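Local coordinates for nucleoside phosphorylase, putative (Trypanosoma brucei, PDB 3BJE), which acts as a homodimeric uridine phosphorylase, which splits uridine with phosphate into uracil and ribose 1-phosphate, at residues D40-R45 with P87-S92; M210-I215 with G306-A311. One frame throughout, in Å; residues are numbered along the deposited sequence. Where two conformers were deposited one is given.

Contact 1 (D40-R45 with P87-S92); sequences DELADR and PVTVIS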
loop_
_atom_site.group_PDB
_atom_site.type_symbol
_atom_site.label_atom_id
_atom_site.label_comp_id
_atom_site.label_asym_id
_atom_site.label_seq_id
_atom_site.Cartn_x
_atom_site.Cartn_y
_atom_site.Cartn_z
ATOM N N ASP A 40 19.984 -15.201 -8.441
ATOM C CA ASP A 40 20.460 -16.477 -7.912
ATOM C C ASP A 40 20.198 -16.658 -6.419
ATOM O O ASP A 40 20.511 -17.708 -5.864
ATOM C CB ASP A 40 21.937 -16.752 -8.273
ATOM C CG ASP A 40 22.939 -15.834 -7.570
ATOM O OD1 ASP A 40 22.566 -14.926 -6.802
ATOM O OD2 ASP A 40 24.153 -16.038 -7.812
ATOM N N GLU A 41 19.629 -15.635 -5.786
ATOM C CA GLU A 41 19.275 -15.679 -4.368
ATOM C C GLU A 41 17.811 -15.961 -4.093
ATOM O O GLU A 41 17.440 -16.090 -2.946
ATOM C CB GLU A 41 19.609 -14.351 -3.707
ATOM C CG GLU A 41 21.077 -14.066 -3.709
ATOM C CD GLU A 41 21.419 -12.704 -3.132
ATOM O OE1 GLU A 41 20.631 -11.750 -3.310
ATOM O OE2 GLU A 41 22.491 -12.608 -2.501
ATOM N N LEU A 42 16.990 -16.033 -5.139
ATOM C CA LEU A 42 15.547 -16.157 -4.993
ATOM C C LEU A 42 15.109 -17.566 -5.392
ATOM O O LEU A 42 15.391 -18.004 -6.506
ATOM C CB LEU A 42 14.864 -15.129 -5.891
ATOM C CG LEU A 42 13.332 -15.121 -5.899
ATOM C CD1 LEU A 42 12.822 -14.803 -4.510
ATOM C CD2 LEU A 42 12.854 -14.101 -6.939
ATOM N N ALA A 43 14.414 -18.261 -4.490
ATOM C CA ALA A 43 13.873 -19.597 -4.771
ATOM C C ALA A 43 12.617 -19.514 -5.648
ATOM O O ALA A 43 11.977 -18.471 -5.736
ATOM C CB ALA A 43 13.547 -20.324 -3.462
ATOM N N ASP A 44 12.271 -20.625 -6.288
ATOM C CA ASP A 44 11.013 -20.736 -7.047
ATOM C C ASP A 44 9.789 -20.783 -6.138
ATOM O O ASP A 44 8.674 -20.489 -6.578
ATOM C CB ASP A 44 11.001 -22.004 -7.905
ATOM C CG ASP A 44 11.999 -21.969 -9.041
ATOM O OD1 ASP A 44 12.523 -20.895 -9.370
ATOM O OD2 ASP A 44 12.256 -23.045 -9.619
ATOM N N ARG A 45 10.014 -21.171 -4.887
ATOM C CA ARG A 45 8.955 -21.302 -3.902
ATOM C C ARG A 45 9.093 -20.184 -2.872
ATOM O O ARG A 45 10.125 -20.070 -2.215
ATOM C CB ARG A 45 9.020 -22.671 -3.221
ATOM C CG ARG A 45 8.570 -23.823 -4.100
ATOM C CD ARG A 45 8.609 -25.138 -3.336
ATOM N NE ARG A 45 8.110 -26.265 -4.129
ATOM C CZ ARG A 45 8.802 -26.881 -5.085
ATOM N NH1 ARG A 45 8.250 -27.895 -5.738
ATOM N NH2 ARG A 45 10.034 -26.494 -5.401
ATOM N N PRO A 87 14.450 -25.629 -1.636
ATOM C CA PRO A 87 14.645 -24.186 -1.502
ATOM C C PRO A 87 13.355 -23.423 -1.299
ATOM O O PRO A 87 12.357 -23.660 -1.998
ATOM C CB PRO A 87 15.273 -23.795 -2.837
ATOM C CG PRO A 87 15.968 -25.041 -3.282
ATOM C CD PRO A 87 15.003 -26.122 -2.907
ATOM N N VAL A 88 13.400 -22.509 -0.341
ATOM C CA VAL A 88 12.278 -21.608 -0.076
ATOM C C VAL A 88 12.821 -20.220 0.254
ATOM O O VAL A 88 13.898 -20.083 0.849
ATOM C CB VAL A 88 11.383 -22.117 1.077
ATOM C CG1 VAL A 88 10.238 -21.115 1.365
ATOM C CG2 VAL A 88 10.814 -23.494 0.753
ATOM N N THR A 89 12.082 -19.202 -0.172
ATOM C CA THR A 89 12.382 -17.803 0.171
ATOM C C THR A 89 11.158 -17.213 0.887
ATOM O O THR A 89 10.032 -17.405 0.437
ATOM C CB THR A 89 12.669 -16.943 -1.088
ATOM O OG1 THR A 89 13.810 -17.465 -1.767
ATOM C CG2 THR A 89 12.932 -15.466 -0.730
ATOM N N VAL A 90 11.392 -16.537 2.012
ATOM C CA VAL A 90 10.317 -15.766 2.679
ATOM C C VAL A 90 10.613 -14.295 2.392
ATOM O O VAL A 90 11.770 -13.873 2.495
ATOM C CB VAL A 90 10.190 -16.054 4.203
ATOM C CG1 VAL A 90 11.506 -15.855 4.949
ATOM C CG2 VAL A 90 9.054 -15.203 4.825
ATOM N N ILE A 91 9.574 -13.562 1.977
ATOM C CA ILE A 91 9.651 -12.146 1.646
ATOM C C ILE A 91 8.549 -11.391 2.384
ATOM O O ILE A 91 7.372 -11.803 2.325
ATOM C CB ILE A 91 9.442 -11.888 0.130
ATOM C CG1 ILE A 91 10.546 -12.567 -0.678
ATOM C CG2 ILE A 91 9.391 -10.391 -0.165
ATOM C CD1 ILE A 91 10.343 -12.509 -2.190
ATOM N N SER A 92 8.916 -10.311 3.070
ATOM C CA SER A 92 7.919 -9.382 3.555
ATOM C C SER A 92 7.618 -8.339 2.487
ATOM O O SER A 92 8.527 -7.785 1.884
ATOM C CB SER A 92 8.337 -8.687 4.857
ATOM O OG SER A 92 9.511 -7.899 4.726
HETATM O O HOH W 1 11.984 -24.129 -4.581
#
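Thr89 and Arg45 make the first rung where the parallel strands 45-49 and 86-92 of the phosphorylase-superfamily fold come together. Thr89 N donates to Arg45 O at 3.0 Å. Beyond this point strand 86-92 continues the ladder through Ile47. The loop 40-44 makes no strand pairing with 87-92. It crosses the line of that strand at nearly a right angle and is tied to it by the side chain of Thr89.

Thr89 makes the main tie. Its OG1 lies anti to the carbonyl carbon (chi1 -61°), where it accepts from Ala43 N at 2.9 Å. The bond is nearly straight, with 167° at the hydrogen. OG1 is also hydrogen-bonded to Thr80 OG1 on strand 76-83, so this buried hydroxyl links the incoming loop to the neighbouring antiparallel strand. The other branch, Thr89 CG2, meets Leu42 CD1 at 3.8 Å, and the two side chains cross at about a right angle. Leu42 CD1 also touches the tip of Ile91.

Ala43 CB points at the strand backbone. It lies 3.8 Å from Pro87 C and touches Pro87 CB as well. Lys111, on helix 97-112, bonds Leu42 O and makes a salt bridge to Asp44 OD1.

Arg45 packs its CB against Pro87 O. Arg45 was modelled in two conformers, so the water bridge of one of them, from Arg45 NH2 to Pro87 O, is doubtful. Arg45 O has a second visitor besides Thr89 N: the CA-H of Val88, with Val88 CA 3.4 Å from Arg45 O.

Contact 2 (M210-I215 with G306-A311); sequences MAHPNI and GYQAGA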
loop_
_atom_site.group_PDB
_atom_site.type_symbol
_atom_site.label_atom_id
_atom_site.label_comp_id
_atom_site.label_asym_id
_atom_site.label_seq_id
_atom_site.Cartn_x
_atom_site.Cartn_y
_atom_site.Cartn_z
ATOM N N MET A 210 -8.700 -15.888 -8.403
ATOM C CA MET A 210 -8.777 -17.170 -7.726
ATOM C C MET A 210 -7.356 -17.646 -7.466
ATOM O O MET A 210 -6.476 -17.482 -8.313
ATOM C CB MET A 210 -9.518 -18.184 -8.596
ATOM C CG MET A 210 -9.906 -19.466 -7.862
ATOM S SD MET A 210 -10.651 -20.741 -8.921
ATOM C CE MET A 210 -9.311 -21.078 -10.041
ATOM N N ALA A 211 -7.141 -18.228 -6.296
ATOM C CA ALA A 211 -5.905 -18.960 -6.008
ATOM C C ALA A 211 -5.829 -20.167 -6.930
ATOM O O ALA A 211 -6.858 -20.747 -7.309
ATOM C CB ALA A 211 -5.883 -19.413 -4.551
ATOM N N HIS A 212 -4.609 -20.556 -7.278
ATOM C CA HIS A 212 -4.413 -21.736 -8.117
ATOM C C HIS A 212 -4.897 -22.940 -7.338
ATOM O O HIS A 212 -4.566 -23.076 -6.152
ATOM C CB HIS A 212 -2.939 -21.897 -8.486
ATOM C CG HIS A 212 -2.709 -22.895 -9.572
ATOM N ND1 HIS A 212 -2.783 -24.255 -9.365
ATOM C CD2 HIS A 212 -2.430 -22.728 -10.886
ATOM C CE1 HIS A 212 -2.550 -24.885 -10.500
ATOM N NE2 HIS A 212 -2.338 -23.980 -11.440
ATOM N N PRO A 213 -5.702 -23.822 -7.981
ATOM C CA PRO A 213 -6.253 -24.988 -7.292
ATOM C C PRO A 213 -5.204 -25.861 -6.621
ATOM O O PRO A 213 -5.462 -26.422 -5.556
ATOM C CB PRO A 213 -6.959 -25.754 -8.418
ATOM C CG PRO A 213 -7.320 -24.697 -9.416
ATOM C CD PRO A 213 -6.184 -23.729 -9.370
ATOM N N ASN A 214 -4.027 -25.960 -7.232
ATOM C CA ASN A 214 -2.933 -26.743 -6.659
ATOM C C ASN A 214 -2.451 -26.162 -5.334
ATOM O O ASN A 214 -2.099 -26.896 -4.412
ATOM C CB ASN A 214 -1.765 -26.826 -7.641
ATOM C CG ASN A 214 -0.662 -27.738 -7.158
ATOM O OD1 ASN A 214 -0.916 -28.861 -6.724
ATOM N ND2 ASN A 214 0.581 -27.265 -7.247
ATOM N N ILE A 215 -2.452 -24.835 -5.238
ATOM C CA ILE A 215 -2.050 -24.174 -4.008
ATOM C C ILE A 215 -3.110 -24.370 -2.921
ATOM O O ILE A 215 -2.777 -24.752 -1.801
ATOM C CB ILE A 215 -1.790 -22.693 -4.236
ATOM C CG1 ILE A 215 -0.602 -22.512 -5.198
ATOM C CG2 ILE A 215 -1.539 -21.976 -2.912
ATOM C CD1 ILE A 215 0.745 -22.985 -4.632
ATOM N N GLY A 306 1.244 -16.669 -15.037
ATOM C CA GLY A 306 1.298 -18.119 -15.030
ATOM C C GLY A 306 1.967 -18.749 -13.821
ATOM O O GLY A 306 2.270 -19.944 -13.839
ATOM N N TYR A 307 2.179 -17.973 -12.768
ATOM C CA TYR A 307 2.745 -18.485 -11.532
ATOM C C TYR A 307 1.609 -18.991 -10.649
ATOM O O TYR A 307 0.524 -18.398 -10.642
ATOM C CB TYR A 307 3.488 -17.387 -10.773
ATOM C CG TYR A 307 4.657 -16.716 -11.486
ATOM C CD1 TYR A 307 5.163 -17.201 -12.690
ATOM C CD2 TYR A 307 5.289 -15.615 -10.923
ATOM C CE1 TYR A 307 6.247 -16.591 -13.317
ATOM C CE2 TYR A 307 6.375 -14.980 -11.556
ATOM C CZ TYR A 307 6.846 -15.470 -12.753
ATOM O OH TYR A 307 7.925 -14.866 -13.387
ATOM N N GLN A 308 1.845 -20.069 -9.907
ATOM C CA GLN A 308 0.838 -20.635 -9.016
ATOM C C GLN A 308 0.872 -19.874 -7.708
ATOM O O GLN A 308 1.922 -19.810 -7.063
ATOM C CB GLN A 308 1.123 -22.103 -8.750
ATOM C CG GLN A 308 1.264 -22.928 -10.018
ATOM C CD GLN A 308 1.159 -24.422 -9.748
ATOM O OE1 GLN A 308 1.224 -24.867 -8.599
ATOM N NE2 GLN A 308 0.958 -25.194 -10.808
ATOM N N ALA A 309 -0.261 -19.296 -7.313
ATOM C CA ALA A 309 -0.308 -18.497 -6.101
ATOM C C ALA A 309 -1.566 -18.769 -5.292
ATOM O O ALA A 309 -2.583 -19.233 -5.814
ATOM C CB ALA A 309 -0.190 -17.008 -6.424
ATOM N N GLY A 310 -1.477 -18.448 -4.006
ATOM C CA GLY A 310 -2.630 -18.452 -3.123
ATOM C C GLY A 310 -2.324 -17.777 -1.802
ATOM O O GLY A 310 -1.320 -17.098 -1.649
ATOM N N ALA A 311 -3.191 -17.980 -0.824
ATOM C CA ALA A 311 -3.081 -17.242 0.429
ATOM C C ALA A 311 -3.821 -17.972 1.533
ATOM O O ALA A 311 -4.815 -18.672 1.286
ATOM C CB ALA A 311 -3.668 -15.822 0.257
HETATM O O HOH W 2 0.175 -24.229 -13.573
#
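Ala211 lies against Gly310, with Ala211 CB 3.7 Å from Gly310 CA. This is the turn from strand 207-210 into helix 213-228. Gly310 has no side chain, and Ile215 CG2 reaches the same CA.

His212 is the N-cap of the helix. Its backbone N donates to Ala309 O at 2.8 Å. With CG anti to the backbone N (chi1 -167°), the ring stacks on the side-chain amide of Gln308, the two planes 19° apart. Gln308 CD lies over the ring centre, and Gln308 CG makes a CH-pi contact with the same face. Pro213 CD lies over the opposite face, toward the rim. His212 ND1 accepts the capping bond from Asn214 N at 3.0 Å, in the ring plane, which should fix the ring's rotation.

Asn214 ND2 donates to Gln308 OE1 at 2.8 Å, on a lone pair in the carbonyl plane. The two amide planes are steeply turned, 78° apart. Asn214 ND2 also bonds Ala349 O at the C-terminus.

Ile215 CG1 rests on the backbone where Gln308 joins Ala309, 3.9 Å from Ala309 N. Its side chain also touches Ile144. Strand 308-318 here pairs with strand 142-151, and helix 295-305 packs on Ala309.

Contact 1 closes along the chain before contact 2 opens. Their centres are about 17 Å apart and their nearest atoms about 7 Å, so they do not touch. Strand 142-151 joins them, since it pairs with both 45-49 and 308-318. Lys142 serves both: its backbone bonds Asp44, and its NZ makes a weak bond to Gln308 OE1. The same strand carries Arg145 and Thr148 of the ribose 1-phosphate pocket. Neither contact lines that pocket. The ligand is about 11 Å from the Ile91 side chain in contact 1 and about 13 Å from Gly310 in contact 2. Ile91 is also about 9 Å, side chain to side chain, from the calcium ligand Asn99.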